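Local structure of fructosyl amine:oxygen oxidoreductase (Neosartorya fumigata, 4WCT) at residues A231-L236 against H376-V381; G158-D163 against D342-L347. The protein probably oxidises the carbon-nitrogen bond of fructosyl amines with molecular oxygen, using bound flavin-adenine dinucleotide, and so acts as a deglycating enzyme. All coordinates share one frame; numbering follows the deposited sequence.

Overall arrangement
The two contacts lie on opposite sides of the chain's centre, 50 Å apart between their centres and about 36 Å between nearest atoms, so neither touches the other. Interaction 1 joins two neighbouring parallel strands of the six-stranded sheet in the dinucleotide-binding part of the fold; the side chain of Leu-236, at the C-terminal end of strand 233-236, is about 7 Å from the bound FAD. Interaction 2 fastens a loop, 158-163, to the end of helix 330-343, with strands of the second, ten-stranded sheet alongside. Along the sequence the segments alternate, in the order 158-163, 231-236, 342-347, 376-381, so the chain passes between the two regions more than once.

Interaction 1. Residues A231-L236 against H376-V381; sequences AHRTIL and HPSLLV
Ser-378, Leu-236 and Leu-380 give up the most surface where 231-236 and 376-381 pair as parallel strands, 4.7 Å apart between the axes of their short strand segments. Ser-378 belongs to a type I turn, His-376 to Leu-379, and its carbonyl starts the ladder by accepting a nearly straight bond from Thr-234 N at 3.0 Å. Thr-234 O then receives Leu-380 N, and Leu-380 O takes Leu-236 N at 2.8 Å, so Leu-380 is gripped at both its amide and its carbonyl. A chi1 of 178° swings CG of Leu-380 away from its own amide N, and the side chain runs beside Ile-235, both pointing the same way, with CD2 of Leu-380 reaching CG1 of Ile-235 at 4.1 Å. On the other face, Leu-379 CD1 approaches Leu-236 CB at 4.3 Å. At the outer end Ser-378 CB sits 3.5 Å from His-232 O. One water donates to both His-232 O and Ser-378 OG, at 2.9 Å from the latter; that hydroxyl is also bonded to Asp-217. Bent at chi2 (-69°), the Arg-233 chain brings NH1 back to His-232 O at 3.1 Å, the oxygen lying in the guanidinium plane, while NH2 bonds to Ser-20 O. The parallel ladder belongs to a Rossmann-type dinucleotide-binding sheet: strand 233-236 is flanked by 379-383 and by 28-31, which leads into a probable GxGxxG turn. Helix 393-404 packs on Leu-380 through Ile-400, Ala-403 and Leu-404, whereas Val-218 of strand 217-223 meets Thr-234 and Leu-379 on the other face.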
ATOM      1  N   ALA A 231      16.341 -22.275  -4.162  1.00 14.19           N
ATOM      2  CA  ALA A 231      16.672 -21.376  -5.234  1.00 15.24           C
ATOM      3  C   ALA A 231      18.027 -20.721  -5.019  1.00 14.05           C
ATOM      4  O   ALA A 231      18.483 -20.525  -3.876  1.00 15.96           O
ATOM      5  CB  ALA A 231      15.585 -20.305  -5.356  1.00 16.89           C
ATOM      6  N   HIS A 232      18.606 -20.277  -6.119  1.00 13.89           N
ATOM      7  CA  HIS A 232      19.821 -19.488  -6.124  1.00 16.32           C
ATOM      8  C   HIS A 232      19.638 -18.088  -5.557  1.00 16.24           C
ATOM      9  O   HIS A 232      20.555 -17.545  -4.934  1.00 13.31           O
ATOM     10  CB  HIS A 232      20.393 -19.391  -7.536  1.00 19.17           C
ATOM     11  CG  HIS A 232      21.031 -20.662  -8.007  1.00 31.96           C
ATOM     12  ND1 HIS A 232      20.561 -21.375  -9.089  1.00 43.94           N
ATOM     13  CD2 HIS A 232      22.020 -21.412  -7.467  1.00 40.97           C
ATOM     14  CE1 HIS A 232      21.255 -22.493  -9.214  1.00 42.35           C
ATOM     15  NE2 HIS A 232      22.154 -22.532  -8.250  1.00 42.79           N
ATOM     16  N   ARG A 233      18.442 -17.525  -5.729  1.00 13.58           N
ATOM     17  CA  ARG A 233      18.104 -16.260  -5.035  1.00 12.85           C
ATOM     18  C   ARG A 233      16.682 -16.307  -4.508  1.00 12.21           C
ATOM     19  O   ARG A 233      15.840 -16.982  -5.077  1.00 11.67           O
ATOM     20  CB  ARG A 233      18.187 -15.063  -5.953  1.00 14.89           C
ATOM     21  CG  ARG A 233      19.561 -14.764  -6.547  1.00 15.73           C
ATOM     22  CD  ARG A 233      20.509 -14.292  -5.457  1.00 17.20           C
ATOM     23  NE  ARG A 233      21.748 -13.747  -6.000  1.00 17.08           N
ATOM     24  CZ  ARG A 233      22.775 -14.496  -6.398  1.00 25.84           C
ATOM     25  NH1 ARG A 233      22.748 -15.806  -6.206  1.00 21.74           N
ATOM     26  NH2 ARG A 233      23.883 -13.920  -6.844  1.00 25.41           N
ATOM     27  N   THR A 234      16.487 -15.706  -3.330  1.00 11.03           N
ATOM     28  CA  THR A 234      15.174 -15.679  -2.683  1.00 11.44           C
ATOM     29  C   THR A 234      14.798 -14.229  -2.456  1.00 11.96           C
ATOM     30  O   THR A 234      15.614 -13.425  -1.946  1.00 10.67           O
ATOM     31  CB  THR A 234      15.192 -16.448  -1.355  1.00 13.25           C
ATOM     32  OG1 THR A 234      15.522 -17.818  -1.619  1.00 13.94           O
ATOM     33  CG2 THR A 234      13.886 -16.349  -0.640  1.00 15.35           C
ATOM     34  N   ILE A 235      13.611 -13.860  -2.940  1.00 10.97           N
ATOM     35  CA  ILE A 235      13.104 -12.487  -2.763  1.00 10.83           C
ATOM     36  C   ILE A 235      11.946 -12.512  -1.782  1.00 11.23           C
ATOM     37  O   ILE A 235      10.963 -13.217  -1.999  1.00 10.44           O
ATOM     38  CB  ILE A 235      12.641 -11.899  -4.102  1.00 11.58           C
ATOM     39  CG1 ILE A 235      13.817 -11.883  -5.099  1.00 12.95           C
ATOM     40  CG2 ILE A 235      12.076 -10.483  -3.915  1.00 10.66           C
ATOM     41  CD1 ILE A 235      13.412 -11.409  -6.485  1.00 12.09           C
ATOM     42  N   LEU A 236      12.076 -11.777  -0.684  1.00  9.38           N
ATOM     43  CA  LEU A 236      11.021 -11.710   0.307  1.00  7.95           C
ATOM     44  C   LEU A 236      10.178 -10.461   0.075  1.00  8.92           C
ATOM     45  O   LEU A 236      10.647  -9.338   0.330  1.00 10.73           O
ATOM     46  CB  LEU A 236      11.614 -11.722   1.710  1.00  8.76           C
ATOM     47  CG  LEU A 236      10.654 -11.597   2.894  1.00  8.97           C
ATOM     48  CD1 LEU A 236       9.509 -12.584   2.878  1.00 10.04           C
ATOM     49  CD2 LEU A 236      11.396 -11.710   4.224  1.00 10.31           C
ATOM     50  N   HIS A 376      23.295 -12.245   4.400  1.00 16.47           N
ATOM     51  CA  HIS A 376      22.780 -13.323   3.557  1.00 16.48           C
ATOM     52  C   HIS A 376      22.555 -12.828   2.129  1.00 17.54           C
ATOM     53  O   HIS A 376      21.436 -12.490   1.742  1.00 15.28           O
ATOM     54  CB  HIS A 376      21.489 -13.935   4.099  1.00 19.11           C
ATOM     55  CG  HIS A 376      21.409 -13.974   5.588  1.00 20.82           C
ATOM     56  ND1 HIS A 376      22.209 -14.800   6.353  1.00 25.65           N
ATOM     57  CD2 HIS A 376      20.521 -13.419   6.442  1.00 24.04           C
ATOM     58  CE1 HIS A 376      21.892 -14.653   7.627  1.00 23.45           C
ATOM     59  NE2 HIS A 376      20.873 -13.819   7.710  1.00 27.12           N
ATOM     60  N   PRO A 377      23.624 -12.796   1.333  1.00 16.40           N
ATOM     61  CA  PRO A 377      23.604 -12.070   0.056  1.00 18.77           C
ATOM     62  C   PRO A 377      22.664 -12.649  -0.990  1.00 16.41           C
ATOM     63  O   PRO A 377      22.345 -11.960  -1.960  1.00 21.38           O
ATOM     64  CB  PRO A 377      25.050 -12.194  -0.454  1.00 23.98           C
ATOM     65  CG  PRO A 377      25.669 -13.310   0.337  1.00 23.70           C
ATOM     66  CD  PRO A 377      24.974 -13.301   1.666  1.00 23.13           C
ATOM     67  N   SER A 378      22.220 -13.889  -0.816  1.00 15.61           N
ATOM     68  CA  SER A 378      21.280 -14.459  -1.784  1.00 13.17           C
ATOM     69  C   SER A 378      19.841 -14.072  -1.468  1.00 14.32           C
ATOM     70  O   SER A 378      18.934 -14.459  -2.206  1.00 11.51           O
ATOM     71  CB  SER A 378      21.414 -15.976  -1.875  1.00 18.20           C
ATOM     72  OG  SER A 378      22.758 -16.319  -2.156  1.00 19.48           O
ATOM     73  N   LEU A 379      19.639 -13.363  -0.355  1.00 12.10           N
ATOM     74  CA  LEU A 379      18.312 -12.884   0.019  1.00 11.33           C
ATOM     75  C   LEU A 379      18.192 -11.421  -0.385  1.00 13.01           C
ATOM     76  O   LEU A 379      18.989 -10.583   0.038  1.00 12.54           O
ATOM     77  CB  LEU A 379      18.116 -13.025   1.535  1.00 11.85           C
ATOM     78  CG  LEU A 379      16.824 -12.422   2.084  1.00 11.93           C
ATOM     79  CD1 LEU A 379      15.619 -13.234   1.630  1.00 14.05           C
ATOM     80  CD2 LEU A 379      16.892 -12.418   3.600  1.00 14.01           C
ATOM     81  N   LEU A 380      17.103 -11.107  -1.076  1.00 10.68           N
ATOM     82  CA  LEU A 380      16.714  -9.734  -1.355  1.00 11.63           C
ATOM     83  C   LEU A 380      15.379  -9.467  -0.664  1.00 10.66           C
ATOM     84  O   LEU A 380      14.486 -10.285  -0.753  1.00 12.97           O
ATOM     85  CB  LEU A 380      16.531  -9.550  -2.849  1.00 13.15           C
ATOM     86  CG  LEU A 380      16.081  -8.171  -3.321  1.00 14.48           C
ATOM     87  CD1 LEU A 380      17.177  -7.133  -3.153  1.00 19.74           C
ATOM     88  CD2 LEU A 380      15.692  -8.276  -4.773  1.00 17.24           C
ATOM     89  N   VAL A 381      15.342  -8.446   0.163  1.00 10.76           N
ATOM     90  CA  VAL A 381      14.074  -8.016   0.789  1.00 11.21           C
ATOM     91  C   VAL A 381      13.453  -6.882  -0.033  1.00  9.90           C
ATOM     92  O   VAL A 381      14.141  -6.004  -0.520  1.00 10.84           O
ATOM     93  CB  VAL A 381      14.259  -7.612   2.280  1.00 10.73           C
ATOM     94  CG1 VAL A 381      14.827  -8.764   3.094  1.00 12.25           C
ATOM     95  CG2 VAL A 381      15.123  -6.364   2.448  1.00 11.34           C
TER
HETATM   96  O   HOH W   1      23.506 -18.207  -4.221  1.00 36.78           O

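Interaction 2. Residues G158-D163 against D342-L347; sequences GVLTGD and DTMPHL
Thr-161 and His-346 meet at about a right angle, with OG1 of Thr-161 at the edge of the imidazole ring and 2.7 Å from ND1 in a hydrogen bond that either could donate. OG1 takes the crowded position between its own backbone N and carbonyl carbon (chi1 60°), which leaves CG2 3.4 Å from the ring's CE1. Val-159 O also lies in the ring plane, 3.2 Å from CE1, and this buried carbonyl has no hydrogen-bonding partner. Leu-347 CG lies over one face of the ring, toward the rim, and NE2 bonds to Tyr-272. Pro-345 and Thr-161 run past one another with opposed directions, CD of Pro-345 3.2 Å from OG1 of Thr-161. The loop meets the C-terminal end of helix 330-343, which the chain leaves at Met-344: the carbonyl of Thr-343 accepts two loop amides, Thr-161 N in the carbonyl plane and Gly-162 N from above it, each at 2.9 Å. Glycine suits this close approach, since a CB at Gly-162 would clash with Asp-342 O. Inward, Leu-160 crosses Met-344 obliquely, CD2 against CG at 3.9 Å, and both side chains rest on Phe-286 of strand 284-287.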
ATOM      1  N   GLY A 158     -24.746  16.651  -7.657  1.00 10.11           N
ATOM      2  CA  GLY A 158     -25.315  15.492  -6.982  1.00 11.52           C
ATOM      3  C   GLY A 158     -24.310  14.652  -6.225  1.00 11.74           C
ATOM      4  O   GLY A 158     -24.713  13.773  -5.469  1.00 12.66           O
ATOM      5  N   VAL A 159     -23.023  14.795  -6.533  1.00  8.75           N
ATOM      6  CA  VAL A 159     -22.008  13.954  -5.891  1.00  8.24           C
ATOM      7  C   VAL A 159     -21.595  14.547  -4.529  1.00  8.61           C
ATOM      8  O   VAL A 159     -21.892  13.992  -3.487  1.00 10.50           O
ATOM      9  CB  VAL A 159     -20.794  13.803  -6.804  1.00  8.14           C
ATOM     10  CG1 VAL A 159     -19.694  12.994  -6.132  1.00  8.94           C
ATOM     11  CG2 VAL A 159     -21.227  13.164  -8.121  1.00  8.88           C
ATOM     12  N   LEU A 160     -21.028  15.744  -4.547  1.00  8.33           N
ATOM     13  CA  LEU A 160     -20.640  16.421  -3.306  1.00  7.98           C
ATOM     14  C   LEU A 160     -21.744  17.397  -2.938  1.00  8.35           C
ATOM     15  O   LEU A 160     -22.089  18.288  -3.722  1.00  8.08           O
ATOM     16  CB  LEU A 160     -19.316  17.163  -3.467  1.00  8.45           C
ATOM     17  CG  LEU A 160     -18.101  16.304  -3.834  1.00  8.14           C
ATOM     18  CD1 LEU A 160     -16.857  17.167  -3.974  1.00  9.70           C
ATOM     19  CD2 LEU A 160     -17.854  15.198  -2.838  1.00  8.57           C
ATOM     20  N   THR A 161     -22.314  17.209  -1.764  1.00  7.68           N
ATOM     21  CA  THR A 161     -23.496  17.938  -1.348  1.00  7.95           C
ATOM     22  C   THR A 161     -23.282  18.619   0.005  1.00  7.80           C
ATOM     23  O   THR A 161     -24.173  19.297   0.520  1.00  9.20           O
ATOM     24  CB  THR A 161     -24.700  16.996  -1.243  1.00  8.59           C
ATOM     25  OG1 THR A 161     -24.423  15.982  -0.280  1.00  8.64           O
ATOM     26  CG2 THR A 161     -24.994  16.341  -2.581  1.00  9.99           C
ATOM     27  N   GLY A 162     -22.157  18.339   0.648  1.00  8.02           N
ATOM     28  CA  GLY A 162     -21.949  18.816   2.028  1.00  8.47           C
ATOM     29  C   GLY A 162     -21.500  20.252   2.159  1.00 10.90           C
ATOM     30  O   GLY A 162     -21.309  20.983   1.178  1.00  7.59           O
ATOM     31  N   ASP A 163     -21.331  20.661   3.415  1.00  9.93           N
ATOM     32  CA  ASP A 163     -20.955  21.996   3.756  1.00 10.36           C
ATOM     33  C   ASP A 163     -19.463  22.156   4.050  1.00 10.85           C
ATOM     34  O   ASP A 163     -19.015  23.270   4.244  1.00  9.81           O
ATOM     35  CB  ASP A 163     -21.733  22.432   4.998  1.00 11.70           C
ATOM     36  CG  ASP A 163     -23.162  22.698   4.724  1.00 14.53           C
ATOM     37  OD1 ASP A 163     -23.556  23.035   3.571  1.00 18.70           O
ATOM     38  OD2 ASP A 163     -23.922  22.596   5.691  1.00 19.16           O
ATOM     39  N   ASP A 342     -19.612  15.485   6.202  1.00  8.39           N
ATOM     40  CA  ASP A 342     -19.033  16.735   5.774  1.00  8.40           C
ATOM     41  C   ASP A 342     -19.136  16.936   4.254  1.00  9.48           C
ATOM     42  O   ASP A 342     -19.107  18.066   3.799  1.00  9.11           O
ATOM     43  CB  ASP A 342     -17.575  16.798   6.196  1.00  9.66           C
ATOM     44  CG  ASP A 342     -17.376  17.271   7.630  1.00 11.37           C
ATOM     45  OD1 ASP A 342     -18.347  17.273   8.433  1.00 12.92           O
ATOM     46  OD2 ASP A 342     -16.194  17.496   7.970  1.00 11.51           O
ATOM     47  N   THR A 343     -19.127  15.832   3.496  1.00  8.09           N
ATOM     48  CA  THR A 343     -18.871  15.834   2.046  1.00  8.81           C
ATOM     49  C   THR A 343     -20.099  15.445   1.224  1.00  9.01           C
ATOM     50  O   THR A 343     -20.445  16.099   0.189  1.00  7.93           O
ATOM     51  CB  THR A 343     -17.707  14.885   1.725  1.00  8.42           C
ATOM     52  OG1 THR A 343     -18.017  13.559   2.184  1.00  8.53           O
ATOM     53  CG2 THR A 343     -16.417  15.356   2.391  1.00  9.74           C
ATOM     54  N   MET A 344     -20.695  14.337   1.634  1.00  7.85           N
ATOM     55  CA  MET A 344     -21.799  13.664   0.954  1.00  7.86           C
ATOM     56  C   MET A 344     -22.850  13.214   1.987  1.00  7.72           C
ATOM     57  O   MET A 344     -23.116  12.027   2.141  1.00  8.05           O
ATOM     58  CB  MET A 344     -21.270  12.451   0.167  1.00  8.67           C
ATOM     59  CG  MET A 344     -20.351  12.884  -0.957  1.00  8.30           C
ATOM     60  SD  MET A 344     -19.834  11.560  -2.072  1.00 10.17           S
ATOM     61  CE  MET A 344     -18.858  10.554  -0.954  1.00 11.12           C
ATOM     62  N   PRO A 345     -23.496  14.164   2.663  1.00  8.39           N
ATOM     63  CA  PRO A 345     -24.374  13.790   3.781  1.00  9.45           C
ATOM     64  C   PRO A 345     -25.582  12.965   3.362  1.00  9.96           C
ATOM     65  O   PRO A 345     -26.130  12.215   4.181  1.00  9.74           O
ATOM     66  CB  PRO A 345     -24.817  15.149   4.365  1.00  9.89           C
ATOM     67  CG  PRO A 345     -24.441  16.165   3.342  1.00  8.91           C
ATOM     68  CD  PRO A 345     -23.214  15.618   2.657  1.00  8.86           C
ATOM     69  N   HIS A 346     -25.941  13.015   2.070  1.00  8.80           N
ATOM     70  CA  HIS A 346     -27.005  12.170   1.571  1.00  9.80           C
ATOM     71  C   HIS A 346     -26.676  10.685   1.640  1.00 10.12           C
ATOM     72  O   HIS A 346     -27.601   9.842   1.598  1.00 10.89           O
ATOM     73  CB  HIS A 346     -27.391  12.554   0.148  1.00 10.22           C
ATOM     74  CG  HIS A 346     -26.264  12.513  -0.820  1.00 10.42           C
ATOM     75  ND1 HIS A 346     -25.220  13.411  -0.776  1.00 10.38           N
ATOM     76  CD2 HIS A 346     -26.031  11.714  -1.887  1.00 11.42           C
ATOM     77  CE1 HIS A 346     -24.339  13.098  -1.705  1.00  9.20           C
ATOM     78  NE2 HIS A 346     -24.839  12.121  -2.437  1.00 11.04           N
ATOM     79  N   LEU A 347     -25.386  10.379   1.759  1.00  8.33           N
ATOM     80  CA  LEU A 347     -24.901   8.993   1.856  1.00 10.34           C
ATOM     81  C   LEU A 347     -24.564   8.571   3.284  1.00  9.49           C
ATOM     82  O   LEU A 347     -24.240   7.428   3.516  1.00  9.70           O
ATOM     83  CB  LEU A 347     -23.659   8.801   0.977  1.00  9.50           C
ATOM     84  CG  LEU A 347     -23.873   9.048  -0.516  1.00 11.44           C
ATOM     85  CD1 LEU A 347     -22.567   8.779  -1.250  1.00 10.96           C
ATOM     86  CD2 LEU A 347     -25.062   8.269  -1.087  1.00 10.72           C
TER